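Local coordinates for protein leucine aminopeptidase 1 (Caenorhabditis elegans, PDB 2HC9) that releases N-terminal amino acids, preferably leucine, from peptides with the help of two zinc ions per subunit and probably acts as a digestive enzyme, at residues L289-S295 / L480-V486; K353-I357 / L451-H455; E158-L163 / S485-L489; H375-N381 / L399-F405; N85-H91 / K394-L399. The protein carries 1 engineered substitution. One frame throughout, in Å; residues are numbered along the deposited sequence.

Contact 1 of 5, residues L289-S295 / L480-V486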
# COMPACT_ATOMS: atom_id res chain seq x y z
N LEU A 289 -46.62 5.10 -3.93
CA LEU A 289 -47.53 4.29 -4.75
C LEU A 289 -48.83 4.00 -4.00
O LEU A 289 -49.91 4.07 -4.59
CB LEU A 289 -46.87 2.96 -5.14
CG LEU A 289 -45.72 3.12 -6.17
CD1 LEU A 289 -44.85 1.83 -6.27
CD2 LEU A 289 -46.25 3.52 -7.55
N VAL A 290 -48.72 3.63 -2.73
CA VAL A 290 -49.91 3.20 -1.97
C VAL A 290 -50.82 4.40 -1.67
O VAL A 290 -52.04 4.24 -1.52
CB VAL A 290 -49.52 2.38 -0.69
CG1 VAL A 290 -50.75 2.11 0.21
CG2 VAL A 290 -48.93 1.02 -1.13
N LYS A 291 -50.24 5.60 -1.65
CA LYS A 291 -51.04 6.82 -1.47
C LYS A 291 -51.94 7.10 -2.65
O LYS A 291 -52.86 7.94 -2.57
CB LYS A 291 -50.14 8.02 -1.19
CG LYS A 291 -49.52 8.02 0.19
CD LYS A 291 -48.48 9.13 0.29
CE LYS A 291 -47.95 9.26 1.72
NZ LYS A 291 -49.01 9.79 2.61
N HIS A 292 -51.70 6.42 -3.76
CA HIS A 292 -52.42 6.75 -4.98
C HIS A 292 -53.15 5.58 -5.62
O HIS A 292 -53.10 5.39 -6.83
CB HIS A 292 -51.51 7.54 -5.92
CG HIS A 292 -51.18 8.90 -5.38
ND1 HIS A 292 -51.99 9.99 -5.58
CD2 HIS A 292 -50.17 9.32 -4.57
CE1 HIS A 292 -51.49 11.03 -4.94
NE2 HIS A 292 -50.39 10.65 -4.32
N GLY A 293 -53.87 4.84 -4.79
CA GLY A 293 -54.83 3.86 -5.28
C GLY A 293 -54.16 2.70 -6.01
O GLY A 293 -54.63 2.27 -7.06
N PHE A 294 -53.06 2.21 -5.47
CA PHE A 294 -52.29 1.17 -6.15
C PHE A 294 -53.09 -0.14 -6.24
O PHE A 294 -53.52 -0.72 -5.22
CB PHE A 294 -50.97 0.89 -5.42
CG PHE A 294 -49.98 0.10 -6.25
CD1 PHE A 294 -49.19 0.74 -7.22
CD2 PHE A 294 -49.79 -1.27 -6.04
CE1 PHE A 294 -48.26 0.02 -8.00
CE2 PHE A 294 -48.87 -1.99 -6.80
CZ PHE A 294 -48.10 -1.35 -7.78
N SER A 295 -53.28 -0.60 -7.47
CA SER A 295 -54.33 -1.56 -7.78
C SER A 295 -53.85 -3.02 -7.67
O SER A 295 -54.66 -3.94 -7.78
CB SER A 295 -54.87 -1.31 -9.19
OG SER A 295 -53.89 -1.64 -10.16
N LEU A 480 -44.08 1.63 -12.00
CA LEU A 480 -45.28 0.94 -11.52
C LEU A 480 -46.50 1.87 -11.45
O LEU A 480 -47.57 1.47 -11.00
CB LEU A 480 -45.03 0.31 -10.16
CG LEU A 480 -43.83 -0.65 -10.04
CD1 LEU A 480 -43.66 -1.12 -8.60
CD2 LEU A 480 -44.09 -1.87 -10.96
N GLY A 481 -46.33 3.12 -11.89
CA GLY A 481 -47.39 4.13 -11.82
C GLY A 481 -48.63 3.84 -12.66
O GLY A 481 -49.70 4.39 -12.40
N LYS A 482 -48.52 2.95 -13.64
CA LYS A 482 -49.69 2.52 -14.43
C LYS A 482 -50.76 1.82 -13.56
O LYS A 482 -51.91 1.72 -13.96
CB LYS A 482 -49.28 1.59 -15.59
CG LYS A 482 -48.73 0.24 -15.12
CD LYS A 482 -47.97 -0.48 -16.21
CE LYS A 482 -48.77 -1.66 -16.73
NZ LYS A 482 -47.97 -2.52 -17.65
N TYR A 483 -50.37 1.36 -12.37
CA TYR A 483 -51.31 0.73 -11.44
C TYR A 483 -51.92 1.70 -10.42
O TYR A 483 -52.68 1.28 -9.55
CB TYR A 483 -50.64 -0.41 -10.70
CG TYR A 483 -50.03 -1.46 -11.59
CD1 TYR A 483 -50.82 -2.21 -12.47
CD2 TYR A 483 -48.67 -1.74 -11.52
CE1 TYR A 483 -50.25 -3.20 -13.30
CE2 TYR A 483 -48.09 -2.73 -12.33
CZ TYR A 483 -48.89 -3.46 -13.20
OH TYR A 483 -48.31 -4.44 -14.00
N THR A 484 -51.55 2.98 -10.53
CA THR A 484 -52.12 4.03 -9.68
C THR A 484 -53.25 4.76 -10.40
O THR A 484 -53.50 4.54 -11.60
CB THR A 484 -51.07 5.09 -9.30
OG1 THR A 484 -50.75 5.87 -10.45
CG2 THR A 484 -49.80 4.43 -8.72
N SER A 485 -53.89 5.67 -9.66
CA SER A 485 -54.89 6.54 -10.22
C SER A 485 -54.32 7.81 -10.82
O SER A 485 -55.10 8.68 -11.21
CB SER A 485 -55.93 6.93 -9.15
OG SER A 485 -55.30 7.58 -8.06
N VAL A 486 -52.99 7.95 -10.89
CA VAL A 486 -52.41 9.25 -11.23
C VAL A 486 -52.38 9.45 -12.75
O VAL A 486 -51.72 8.70 -13.44
CB VAL A 486 -50.97 9.41 -10.66
CG1 VAL A 486 -50.48 10.84 -10.89
CG2 VAL A 486 -50.96 9.11 -9.14

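Contact 2 of 5, residues K353-I357 / L451-H455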
# COMPACT_ATOMS: atom_id res chain seq x y z
N LYS A 353 -45.46 -15.12 -1.96
CA LYS A 353 -45.90 -15.53 -3.30
C LYS A 353 -45.80 -14.42 -4.35
O LYS A 353 -46.60 -14.36 -5.30
CB LYS A 353 -47.32 -16.14 -3.28
CG LYS A 353 -47.59 -17.13 -2.13
CD LYS A 353 -46.63 -18.32 -2.19
CE LYS A 353 -46.96 -19.37 -1.14
NZ LYS A 353 -45.91 -20.45 -1.18
N ALA A 354 -44.79 -13.56 -4.21
CA ALA A 354 -44.59 -12.47 -5.17
C ALA A 354 -44.09 -13.10 -6.48
O ALA A 354 -43.28 -14.04 -6.45
CB ALA A 354 -43.57 -11.44 -4.65
N THR A 355 -44.59 -12.59 -7.61
CA THR A 355 -44.19 -13.05 -8.93
C THR A 355 -43.39 -12.01 -9.70
O THR A 355 -42.88 -12.27 -10.80
CB THR A 355 -45.41 -13.45 -9.75
OG1 THR A 355 -46.34 -12.34 -9.78
CG2 THR A 355 -46.07 -14.67 -9.12
N THR A 356 -43.27 -10.82 -9.12
CA THR A 356 -42.32 -9.81 -9.59
C THR A 356 -41.55 -9.35 -8.34
O THR A 356 -42.14 -8.78 -7.39
CB THR A 356 -43.04 -8.61 -10.28
OG1 THR A 356 -43.88 -9.10 -11.33
CG2 THR A 356 -42.01 -7.65 -10.90
N ILE A 357 -40.24 -9.61 -8.33
CA ILE A 357 -39.42 -9.31 -7.14
C ILE A 357 -38.29 -8.36 -7.54
O ILE A 357 -37.44 -8.70 -8.37
CB ILE A 357 -38.83 -10.59 -6.49
CG1 ILE A 357 -39.95 -11.58 -6.10
CG2 ILE A 357 -37.90 -10.23 -5.28
CD1 ILE A 357 -39.45 -12.97 -5.71
N LEU A 451 -40.45 -16.65 -12.60
CA LEU A 451 -41.00 -15.35 -12.20
C LEU A 451 -40.14 -14.24 -12.79
O LEU A 451 -39.28 -14.50 -13.62
CB LEU A 451 -41.11 -15.23 -10.66
CG LEU A 451 -39.90 -15.55 -9.75
CD1 LEU A 451 -38.86 -14.42 -9.69
CD2 LEU A 451 -40.42 -15.84 -8.36
N ARG A 452 -40.39 -12.98 -12.40
CA ARG A 452 -39.51 -11.91 -12.84
C ARG A 452 -38.75 -11.38 -11.62
O ARG A 452 -39.35 -11.04 -10.61
CB ARG A 452 -40.31 -10.78 -13.50
CG ARG A 452 -40.98 -11.25 -14.83
CD ARG A 452 -41.71 -10.12 -15.53
NE ARG A 452 -42.70 -9.53 -14.63
CZ ARG A 452 -43.21 -8.31 -14.78
NH1 ARG A 452 -42.84 -7.55 -15.81
NH2 ARG A 452 -44.11 -7.86 -13.88
N TRP A 453 -37.42 -11.36 -11.72
CA TRP A 453 -36.56 -10.91 -10.64
C TRP A 453 -35.64 -9.85 -11.22
O TRP A 453 -35.02 -10.06 -12.26
CB TRP A 453 -35.72 -12.08 -10.05
CG TRP A 453 -34.57 -11.57 -9.17
CD1 TRP A 453 -34.65 -10.72 -8.10
CD2 TRP A 453 -33.17 -11.88 -9.33
NE1 TRP A 453 -33.38 -10.47 -7.58
CE2 TRP A 453 -32.47 -11.19 -8.31
CE3 TRP A 453 -32.45 -12.68 -10.23
CZ2 TRP A 453 -31.08 -11.26 -8.19
CZ3 TRP A 453 -31.07 -12.76 -10.10
CH2 TRP A 453 -30.40 -12.06 -9.08
N LEU A 454 -35.54 -8.71 -10.53
CA LEU A 454 -34.64 -7.66 -10.94
C LEU A 454 -33.88 -7.14 -9.73
O LEU A 454 -34.49 -6.72 -8.73
CB LEU A 454 -35.38 -6.52 -11.65
CG LEU A 454 -34.50 -5.41 -12.23
CD1 LEU A 454 -34.99 -4.89 -13.62
CD2 LEU A 454 -34.24 -4.23 -11.22
N HIS A 455 -32.56 -7.15 -9.84
CA HIS A 455 -31.66 -6.61 -8.81
C HIS A 455 -31.12 -5.26 -9.29
O HIS A 455 -30.73 -5.13 -10.45
CB HIS A 455 -30.50 -7.62 -8.62
CG HIS A 455 -29.30 -7.02 -7.96
ND1 HIS A 455 -29.31 -6.60 -6.65
CD2 HIS A 455 -28.05 -6.77 -8.43
CE1 HIS A 455 -28.12 -6.11 -6.34
NE2 HIS A 455 -27.34 -6.19 -7.41
O HOH W 1 -43.99 -11.66 -13.11

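Contact 3 of 5, residues E158-L163 / S485-L489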
# COMPACT_ATOMS: atom_id res chain seq x y z
N GLU A 158 -54.84 16.30 -9.58
CA GLU A 158 -54.42 15.02 -9.02
C GLU A 158 -52.92 14.78 -9.25
O GLU A 158 -52.22 14.29 -8.36
CB GLU A 158 -55.24 13.87 -9.60
CG GLU A 158 -54.78 12.50 -9.08
CD GLU A 158 -55.71 11.34 -9.47
OE1 GLU A 158 -56.50 11.47 -10.44
OE2 GLU A 158 -55.62 10.29 -8.79
N ASP A 159 -52.43 15.12 -10.44
CA ASP A 159 -50.98 15.06 -10.70
C ASP A 159 -50.18 15.87 -9.67
O ASP A 159 -49.13 15.42 -9.22
CB ASP A 159 -50.64 15.56 -12.09
CG ASP A 159 -51.13 14.65 -13.19
OD1 ASP A 159 -51.24 13.41 -12.99
OD2 ASP A 159 -51.40 15.19 -14.28
N ALA A 160 -50.69 17.05 -9.32
CA ALA A 160 -49.96 17.93 -8.41
C ALA A 160 -49.92 17.33 -7.00
O ALA A 160 -48.91 17.45 -6.30
CB ALA A 160 -50.54 19.35 -8.40
N VAL A 161 -50.99 16.64 -6.62
CA VAL A 161 -50.99 15.91 -5.33
C VAL A 161 -49.91 14.83 -5.37
O VAL A 161 -49.10 14.71 -4.43
CB VAL A 161 -52.37 15.23 -5.01
CG1 VAL A 161 -52.31 14.54 -3.65
CG2 VAL A 161 -53.49 16.28 -4.96
N PHE A 162 -49.92 14.04 -6.44
CA PHE A 162 -48.91 12.99 -6.55
C PHE A 162 -47.48 13.58 -6.51
O PHE A 162 -46.61 13.02 -5.84
CB PHE A 162 -49.08 12.13 -7.82
CG PHE A 162 -47.86 11.32 -8.11
CD1 PHE A 162 -47.54 10.20 -7.32
CD2 PHE A 162 -46.94 11.75 -9.07
CE1 PHE A 162 -46.35 9.49 -7.54
CE2 PHE A 162 -45.76 11.05 -9.28
CZ PHE A 162 -45.46 9.95 -8.51
N LEU A 163 -47.24 14.67 -7.23
CA LEU A 163 -45.90 15.27 -7.29
C LEU A 163 -45.47 15.82 -5.92
O LEU A 163 -44.30 15.77 -5.56
CB LEU A 163 -45.86 16.37 -8.36
CG LEU A 163 -45.98 15.85 -9.81
CD1 LEU A 163 -46.28 17.02 -10.77
CD2 LEU A 163 -44.69 15.12 -10.25
N SER A 485 -53.89 5.67 -9.66
CA SER A 485 -54.89 6.54 -10.22
C SER A 485 -54.32 7.81 -10.82
O SER A 485 -55.10 8.68 -11.21
CB SER A 485 -55.93 6.93 -9.15
OG SER A 485 -55.30 7.58 -8.06
N VAL A 486 -52.99 7.95 -10.89
CA VAL A 486 -52.41 9.25 -11.23
C VAL A 486 -52.38 9.45 -12.75
O VAL A 486 -51.72 8.70 -13.44
CB VAL A 486 -50.97 9.41 -10.66
CG1 VAL A 486 -50.48 10.84 -10.89
CG2 VAL A 486 -50.96 9.11 -9.14
N PRO A 487 -53.07 10.49 -13.26
CA PRO A 487 -53.14 10.66 -14.72
C PRO A 487 -51.79 10.68 -15.43
O PRO A 487 -51.61 9.96 -16.41
CB PRO A 487 -53.86 12.01 -14.87
CG PRO A 487 -54.75 12.08 -13.68
CD PRO A 487 -53.89 11.50 -12.55
N MET A 488 -50.82 11.44 -14.92
CA MET A 488 -49.51 11.53 -15.56
C MET A 488 -48.68 10.24 -15.49
O MET A 488 -47.66 10.14 -16.17
CB MET A 488 -48.67 12.69 -15.00
CG MET A 488 -48.04 12.43 -13.60
SD MET A 488 -47.29 13.88 -12.82
CE MET A 488 -46.15 14.42 -14.13
N LEU A 489 -49.10 9.29 -14.66
CA LEU A 489 -48.40 8.00 -14.57
C LEU A 489 -49.07 6.92 -15.42
O LEU A 489 -48.57 5.81 -15.53
CB LEU A 489 -48.34 7.50 -13.12
CG LEU A 489 -47.61 8.44 -12.15
CD1 LEU A 489 -47.57 7.83 -10.76
CD2 LEU A 489 -46.19 8.75 -12.64

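Contact 4 of 5, residues H375-N381 / L399-F405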
# COMPACT_ATOMS: atom_id res chain seq x y z
N HIS A 375 -26.25 6.30 -12.95
CA HIS A 375 -27.13 5.20 -13.36
C HIS A 375 -27.08 4.07 -12.33
O HIS A 375 -25.98 3.56 -12.00
CB HIS A 375 -26.66 4.59 -14.70
CG HIS A 375 -26.88 5.49 -15.89
ND1 HIS A 375 -26.20 6.67 -16.07
CD2 HIS A 375 -27.70 5.35 -16.96
CE1 HIS A 375 -26.56 7.20 -17.22
NE2 HIS A 375 -27.47 6.43 -17.78
N GLY A 376 -28.23 3.61 -11.87
CA GLY A 376 -28.25 2.36 -11.08
C GLY A 376 -27.97 1.23 -12.08
O GLY A 376 -28.23 1.36 -13.28
N ALA A 377 -27.45 0.11 -11.59
CA ALA A 377 -27.10 -1.01 -12.46
C ALA A 377 -28.10 -2.12 -12.23
O ALA A 377 -28.21 -2.64 -11.12
CB ALA A 377 -25.64 -1.48 -12.14
N ALA A 378 -28.88 -2.45 -13.26
CA ALA A 378 -29.96 -3.43 -13.16
C ALA A 378 -29.59 -4.78 -13.78
O ALA A 378 -29.15 -4.84 -14.95
CB ALA A 378 -31.22 -2.90 -13.86
N MET A 379 -29.78 -5.83 -13.01
CA MET A 379 -29.58 -7.19 -13.51
C MET A 379 -30.87 -7.98 -13.33
O MET A 379 -31.39 -8.11 -12.21
CB MET A 379 -28.44 -7.85 -12.75
CG MET A 379 -27.99 -9.18 -13.38
SD MET A 379 -26.77 -10.01 -12.33
CE MET A 379 -27.82 -10.69 -11.05
N THR A 380 -31.40 -8.50 -14.44
CA THR A 380 -32.69 -9.19 -14.41
C THR A 380 -32.72 -10.41 -15.35
O THR A 380 -32.07 -10.41 -16.41
CB THR A 380 -33.86 -8.21 -14.76
OG1 THR A 380 -35.10 -8.92 -14.76
CG2 THR A 380 -33.65 -7.54 -16.14
N ASN A 381 -33.48 -11.42 -14.95
CA ASN A 381 -33.75 -12.59 -15.81
C ASN A 381 -34.74 -12.29 -16.92
O ASN A 381 -34.95 -13.12 -17.80
CB ASN A 381 -34.23 -13.80 -14.98
CG ASN A 381 -35.62 -13.61 -14.39
OD1 ASN A 381 -35.99 -12.50 -14.01
ND2 ASN A 381 -36.40 -14.69 -14.32
N LEU A 399 -31.82 7.32 -13.28
CA LEU A 399 -31.31 6.56 -14.44
C LEU A 399 -30.94 5.13 -14.09
O LEU A 399 -30.53 4.84 -12.96
CB LEU A 399 -30.09 7.27 -15.04
CG LEU A 399 -30.43 8.62 -15.70
CD1 LEU A 399 -29.15 9.37 -16.09
CD2 LEU A 399 -31.27 8.36 -16.94
N VAL A 400 -31.13 4.24 -15.07
CA VAL A 400 -30.82 2.81 -14.88
C VAL A 400 -30.08 2.33 -16.15
O VAL A 400 -30.47 2.69 -17.28
CB VAL A 400 -32.10 1.98 -14.69
CG1 VAL A 400 -31.76 0.49 -14.54
CG2 VAL A 400 -32.90 2.47 -13.46
N ALA A 401 -29.01 1.56 -15.94
CA ALA A 401 -28.26 0.92 -17.02
C ALA A 401 -28.27 -0.58 -16.79
O ALA A 401 -28.36 -1.06 -15.63
CB ALA A 401 -26.78 1.46 -17.04
N PRO A 402 -28.19 -1.37 -17.87
CA PRO A 402 -28.26 -2.80 -17.68
C PRO A 402 -26.91 -3.45 -17.35
O PRO A 402 -25.86 -3.01 -17.82
CB PRO A 402 -28.73 -3.31 -19.06
CG PRO A 402 -28.22 -2.34 -20.02
CD PRO A 402 -28.12 -1.01 -19.31
N MET A 403 -26.98 -4.46 -16.49
CA MET A 403 -25.89 -5.42 -16.25
C MET A 403 -26.13 -6.67 -17.07
O MET A 403 -27.28 -7.00 -17.41
CB MET A 403 -25.85 -5.85 -14.76
CG MET A 403 -25.36 -4.78 -13.81
SD MET A 403 -24.48 -5.38 -12.34
CE MET A 403 -25.85 -5.34 -11.17
N LEU A 404 -25.06 -7.39 -17.37
CA LEU A 404 -25.19 -8.73 -17.97
C LEU A 404 -25.83 -9.71 -17.01
O LEU A 404 -25.48 -9.75 -15.81
CB LEU A 404 -23.81 -9.31 -18.34
CG LEU A 404 -23.11 -8.77 -19.58
CD1 LEU A 404 -21.64 -9.28 -19.61
CD2 LEU A 404 -23.88 -9.19 -20.84
N PHE A 405 -26.75 -10.50 -17.56
CA PHE A 405 -27.37 -11.58 -16.81
C PHE A 405 -26.85 -12.91 -17.36
O PHE A 405 -27.30 -13.38 -18.42
CB PHE A 405 -28.90 -11.53 -16.94
CG PHE A 405 -29.61 -12.62 -16.15
CD1 PHE A 405 -29.82 -12.47 -14.78
CD2 PHE A 405 -30.02 -13.80 -16.76
CE1 PHE A 405 -30.46 -13.49 -14.03
CE2 PHE A 405 -30.67 -14.82 -16.03
CZ PHE A 405 -30.87 -14.65 -14.66
O HOH W 2 -30.00 -7.62 -16.79

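Contact 5 of 5, residues N85-H91 / K394-L399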
# COMPACT_ATOMS: atom_id res chain seq x y z
N ASN A 85 -28.37 9.23 -21.68
CA ASN A 85 -28.88 10.19 -20.70
C ASN A 85 -30.41 10.08 -20.65
O ASN A 85 -31.01 9.31 -21.39
CB ASN A 85 -28.45 11.59 -21.14
CG ASN A 85 -28.57 12.65 -20.03
OD1 ASN A 85 -29.09 12.38 -18.92
ND2 ASN A 85 -28.11 13.85 -20.34
N THR A 86 -31.05 10.83 -19.76
CA THR A 86 -32.49 11.08 -19.87
C THR A 86 -32.72 12.31 -20.75
O THR A 86 -32.03 13.34 -20.60
CB THR A 86 -33.13 11.28 -18.45
OG1 THR A 86 -34.47 11.78 -18.60
CG2 THR A 86 -32.28 12.25 -17.60
N PRO A 87 -33.72 12.24 -21.65
CA PRO A 87 -34.01 13.44 -22.46
C PRO A 87 -34.60 14.59 -21.63
O PRO A 87 -34.66 15.73 -22.10
CB PRO A 87 -35.03 12.94 -23.48
CG PRO A 87 -35.69 11.76 -22.84
CD PRO A 87 -34.63 11.12 -21.95
N THR A 88 -35.00 14.30 -20.40
CA THR A 88 -35.43 15.36 -19.46
C THR A 88 -34.28 16.25 -19.03
O THR A 88 -34.51 17.39 -18.60
CB THR A 88 -36.07 14.77 -18.18
OG1 THR A 88 -35.04 14.20 -17.37
CG2 THR A 88 -37.12 13.71 -18.49
N ASN A 89 -33.05 15.73 -19.09
CA ASN A 89 -31.86 16.45 -18.56
C ASN A 89 -32.05 16.91 -17.10
O ASN A 89 -31.54 17.95 -16.68
CB ASN A 89 -31.50 17.65 -19.44
CG ASN A 89 -30.81 17.25 -20.73
OD1 ASN A 89 -31.15 17.75 -21.81
ND2 ASN A 89 -29.87 16.33 -20.63
N ALA A 90 -32.80 16.13 -16.33
CA ALA A 90 -33.18 16.57 -14.98
C ALA A 90 -31.98 16.77 -14.09
O ALA A 90 -31.97 17.66 -13.25
CB ALA A 90 -34.18 15.62 -14.35
N HIS A 91 -30.92 15.95 -14.28
CA HIS A 91 -29.69 16.16 -13.51
C HIS A 91 -29.09 17.55 -13.61
O HIS A 91 -28.46 18.00 -12.66
CB HIS A 91 -28.64 15.10 -13.84
CG HIS A 91 -29.13 13.72 -13.62
ND1 HIS A 91 -29.96 13.08 -14.52
CD2 HIS A 91 -28.99 12.87 -12.57
CE1 HIS A 91 -30.27 11.89 -14.05
NE2 HIS A 91 -29.70 11.73 -12.88
N LYS A 394 -35.32 6.82 -17.58
CA LYS A 394 -35.29 7.99 -18.45
C LYS A 394 -36.45 8.93 -18.12
O LYS A 394 -36.26 10.14 -18.03
CB LYS A 394 -35.31 7.60 -19.94
CG LYS A 394 -33.96 7.02 -20.43
CD LYS A 394 -33.99 6.88 -21.95
CE LYS A 394 -32.93 5.91 -22.48
NZ LYS A 394 -31.58 6.42 -22.25
N ALA A 395 -37.63 8.36 -17.89
CA ALA A 395 -38.82 9.18 -17.64
C ALA A 395 -38.82 9.80 -16.24
O ALA A 395 -39.44 10.84 -16.05
CB ALA A 395 -40.10 8.36 -17.85
N SER A 396 -38.13 9.16 -15.29
CA SER A 396 -38.13 9.61 -13.87
C SER A 396 -36.93 10.47 -13.54
O SER A 396 -36.97 11.21 -12.56
CB SER A 396 -38.10 8.41 -12.91
OG SER A 396 -36.95 7.58 -13.14
N GLY A 397 -35.86 10.37 -14.33
CA GLY A 397 -34.56 10.91 -13.93
C GLY A 397 -33.72 10.08 -12.95
O GLY A 397 -32.57 10.44 -12.68
N ASP A 398 -34.26 8.96 -12.46
CA ASP A 398 -33.50 8.00 -11.64
C ASP A 398 -32.94 6.99 -12.66
O ASP A 398 -33.55 5.96 -12.92
CB ASP A 398 -34.42 7.28 -10.64
CG ASP A 398 -34.76 8.12 -9.40
OD1 ASP A 398 -34.29 9.29 -9.27
OD2 ASP A 398 -35.52 7.60 -8.56
N LEU A 399 -31.82 7.32 -13.28
CA LEU A 399 -31.31 6.56 -14.44
C LEU A 399 -30.94 5.13 -14.09
O LEU A 399 -30.53 4.84 -12.96
CB LEU A 399 -30.09 7.27 -15.04
CG LEU A 399 -30.43 8.62 -15.70
CD1 LEU A 399 -29.15 9.37 -16.09
CD2 LEU A 399 -31.27 8.36 -16.94
O HOH W 3 -29.91 9.20 -11.52

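Contact 1 of 5, residues L289-S295 / L480-V486
Phe294 holds its CG opposite the backbone N (chi1 -165°), which brings the ring against Leu480 and Tyr483. Tyr483 CB lies over one face of the Phe294 ring, 3.6 Å from Phe294 CE1. With CG anti to the carbonyl carbon (chi1 -56°), the Tyr483 ring turns its edge toward the Phe294 face, an offset edge-to-face pair with the planes at 76°. At the rim of the Phe294 ring, CE1 comes 3.4 Å from Leu480 O, and Thr484 CG2 also lies near the ring plane. Leu289 adds its two methyls: CD1 meets Leu480 CD1 at 3.9 Å and CD2 meets Thr484 CG2 at 3.8 Å. His292 CB packs on Val486 CG2, while its NE2 bonds to Asp165. Ser485 N gives to His292 O (3.0 Å) and Ser295 N gives to Tyr483 O (2.9 Å). Thr484 OG1 donates to Gly481 O, in the carbonyl plane on a lone pair, at 2.7 Å. It also accepts from Val486 N, an ST turn. The buried Thr484 hydroxyl is therefore used both as donor and as acceptor. The chain leaving helix 473-480 is fixed by main-chain bonds to the loop that follows helix 277-290, and by apolar packing to Leu289 of the helix.

Contact 2 of 5, residues K353-I357 / L451-H455
The Arg452 guanidinium meets Thr356 at its edge: NH2 donates to Thr356 OG1 at 2.8 Å, with the hydroxyl tilted 23° from the guanidinium plane. The Trp453 ring has the backbone N of His455 over one face. Ile357 O approaches the same ring obliquely, 3.5 Å from CD1, and NE1 bonds to Asp359. The Arg452 chain bends at chi3 (-56°), which brings the guanidinium alongside Thr356. A water accepts from Arg452 NE at 2.9 Å and donates to Thr355 O. The backbones pair as parallel strands of the catalytic-domain sheet. Arg452 N gives to Thr355 O, Ile357 N to Arg452 O (2.8 Å), and Leu454 N to Ile357 O (2.9 Å). Thr356 and Arg452 lie on one face of the sheet. Ile357 and Trp453 lie on the other, where Ile357 CD1 touches Leu451 CD2 at 4.0 Å and helix 337-350 covers Ile357. The chemistry divides by face: a charged and water-bridged bond on the Thr356 side, mostly apolar packing on the Ile357 side.

Contact 3 of 5, residues E158-L163 / S485-L489
Asp159 and Val486 are the closest CA pair, 6.0 Å apart. Residues 158-163 are helical. Residues 485-486 run past this helix and turn into the 3-10 segment 487-489. The carboxylate of Asp159 reaches the start of that segment, where OD1 takes the Met488 N-H at 2.8 Å, on its syn side and 26° out of the carboxylate plane. Its OD2 is held by Thr156 N. Glu158 is extended, CG opposite the backbone N (chi1 178°), and Ser485 OG donates to its OE2 at 2.8 Å, nearly along the C-O axis. Ser485 O also lies 3.0 Å from Glu158 OE2; these are two acceptors, which may make this carboxylate somewhat readier to take a proton. Further along the helix the contact is apolar. Leu489 CD1 sits over one face of the Phe162 ring, a CH-pi contact with CD1 3.8 Å from the ring centroid. Val486 CG1 touches Phe162 CB at 3.6 Å. Met488 SD reaches Leu163 CG at 3.8 Å, and helix 120-128 closes over both. Helix 157-178 probably corresponds to the long helix that links the two domains in M17 aminopeptidases, and the C-terminal tail is laid across its first turns.

Contact 4 of 5, residues H375-N381 / L399-F405
Gly376, Ala401, Ala378 and Met403 supply the backbone N-H groups. Gly376 N gives to Leu399 O, Ala401 N to Gly376 O and Ala378 N to Ala401 O, each at 2.8 Å, and Met403 N to Ala378 O at 2.7 Å. A water accepts from Thr380 N and probably donates to Met403 O. These parallel strands, at 44°, belong to a beta-alpha-beta unit with helix 383-396. CH-pi contacts mark both ends. Leu399 CB lies over one face of His375, 3.7 Å from the ring centroid. Asn381 CA stands over the centre of the Phe405 ring, 3.7 Å from its centroid. Phe405 CG lies opposite the backbone N (chi1 -178°), sending the ring toward Asn381, and Met379 CG meets its edge, 4.0 Å from Phe405 CD1. Putting an alanine at Phe405 would probably open a gap beside Asn381 and Met379. Among apolar pairs, Ala378 CB and Val400 CG1 are tight at 3.5 Å. Leu404 of the second subunit packs on His375, and Arg83 of that subunit bonds to Thr380 O.

Contact 5 of 5, residues N85-H91 / K394-L399
Thr86 and Lys394 meet in the tight part of the contact. Thr86 OG1 donates to Lys394 O, in the last turn of helix 383-396; the modelled length, 2.5 Å, is very short and doubtful. The torsion that holds OG1 opposite the backbone N (chi1 168°) aims it at that carbonyl. The same oxygen accepts from Thr88 OG1 and from Thr88 N, two bonds besides the one it donates. A valine here would probably leave Lys394 O without this donor and the Thr88 hydroxyl and N-H without their acceptor. Leu399 CD2 packs on Thr86 CB at 3.8 Å, and its CD1 lies 3.4 Å from His91 CE1, oblique to the ring. Gly397 has positive phi, where a CB would jam against the preceding carbonyl O and come near Ala90 CB. Residues 86-89 form a type I beta turn, overlapped by ST turns at Thr86 and Thr88, and here the N-terminal domain abuts the catalytic domain. The exposed side is looser: Pro87 only brushes Lys394, CD to CB at 4.1 Å. The Lys394 chain bends at its end, and NZ gives to Asn85 O at 3.1 Å and to Arg83 O. A water lies between His91 NE2 (2.9 Å) and Leu399 N.

From the N terminus, residues 85-91 open contact 5, which closes only at 394-399 and ties the N-terminal domain to the end of helix 383-396. Residues 158-163 open contact 3, then 289-295 contact 1, 353-357 contact 2 and 375-381 contact 4. Contact 4 closes at 399-405, inside the loop of contact 2, which closes at 451-455. Both lie in turn within the loops of contacts 1 and 3. Those two end on the same stretch, sharing Ser485 and Val486. Contact 5 crosses all four, and it shares Leu399 with contact 4. Contacts 2 and 4 join neighbouring strands of the catalytic sheet; contacts 1 and 3 fasten the C-terminal tail to helix 157-178 and to the end of helix 277-290 with its following loop.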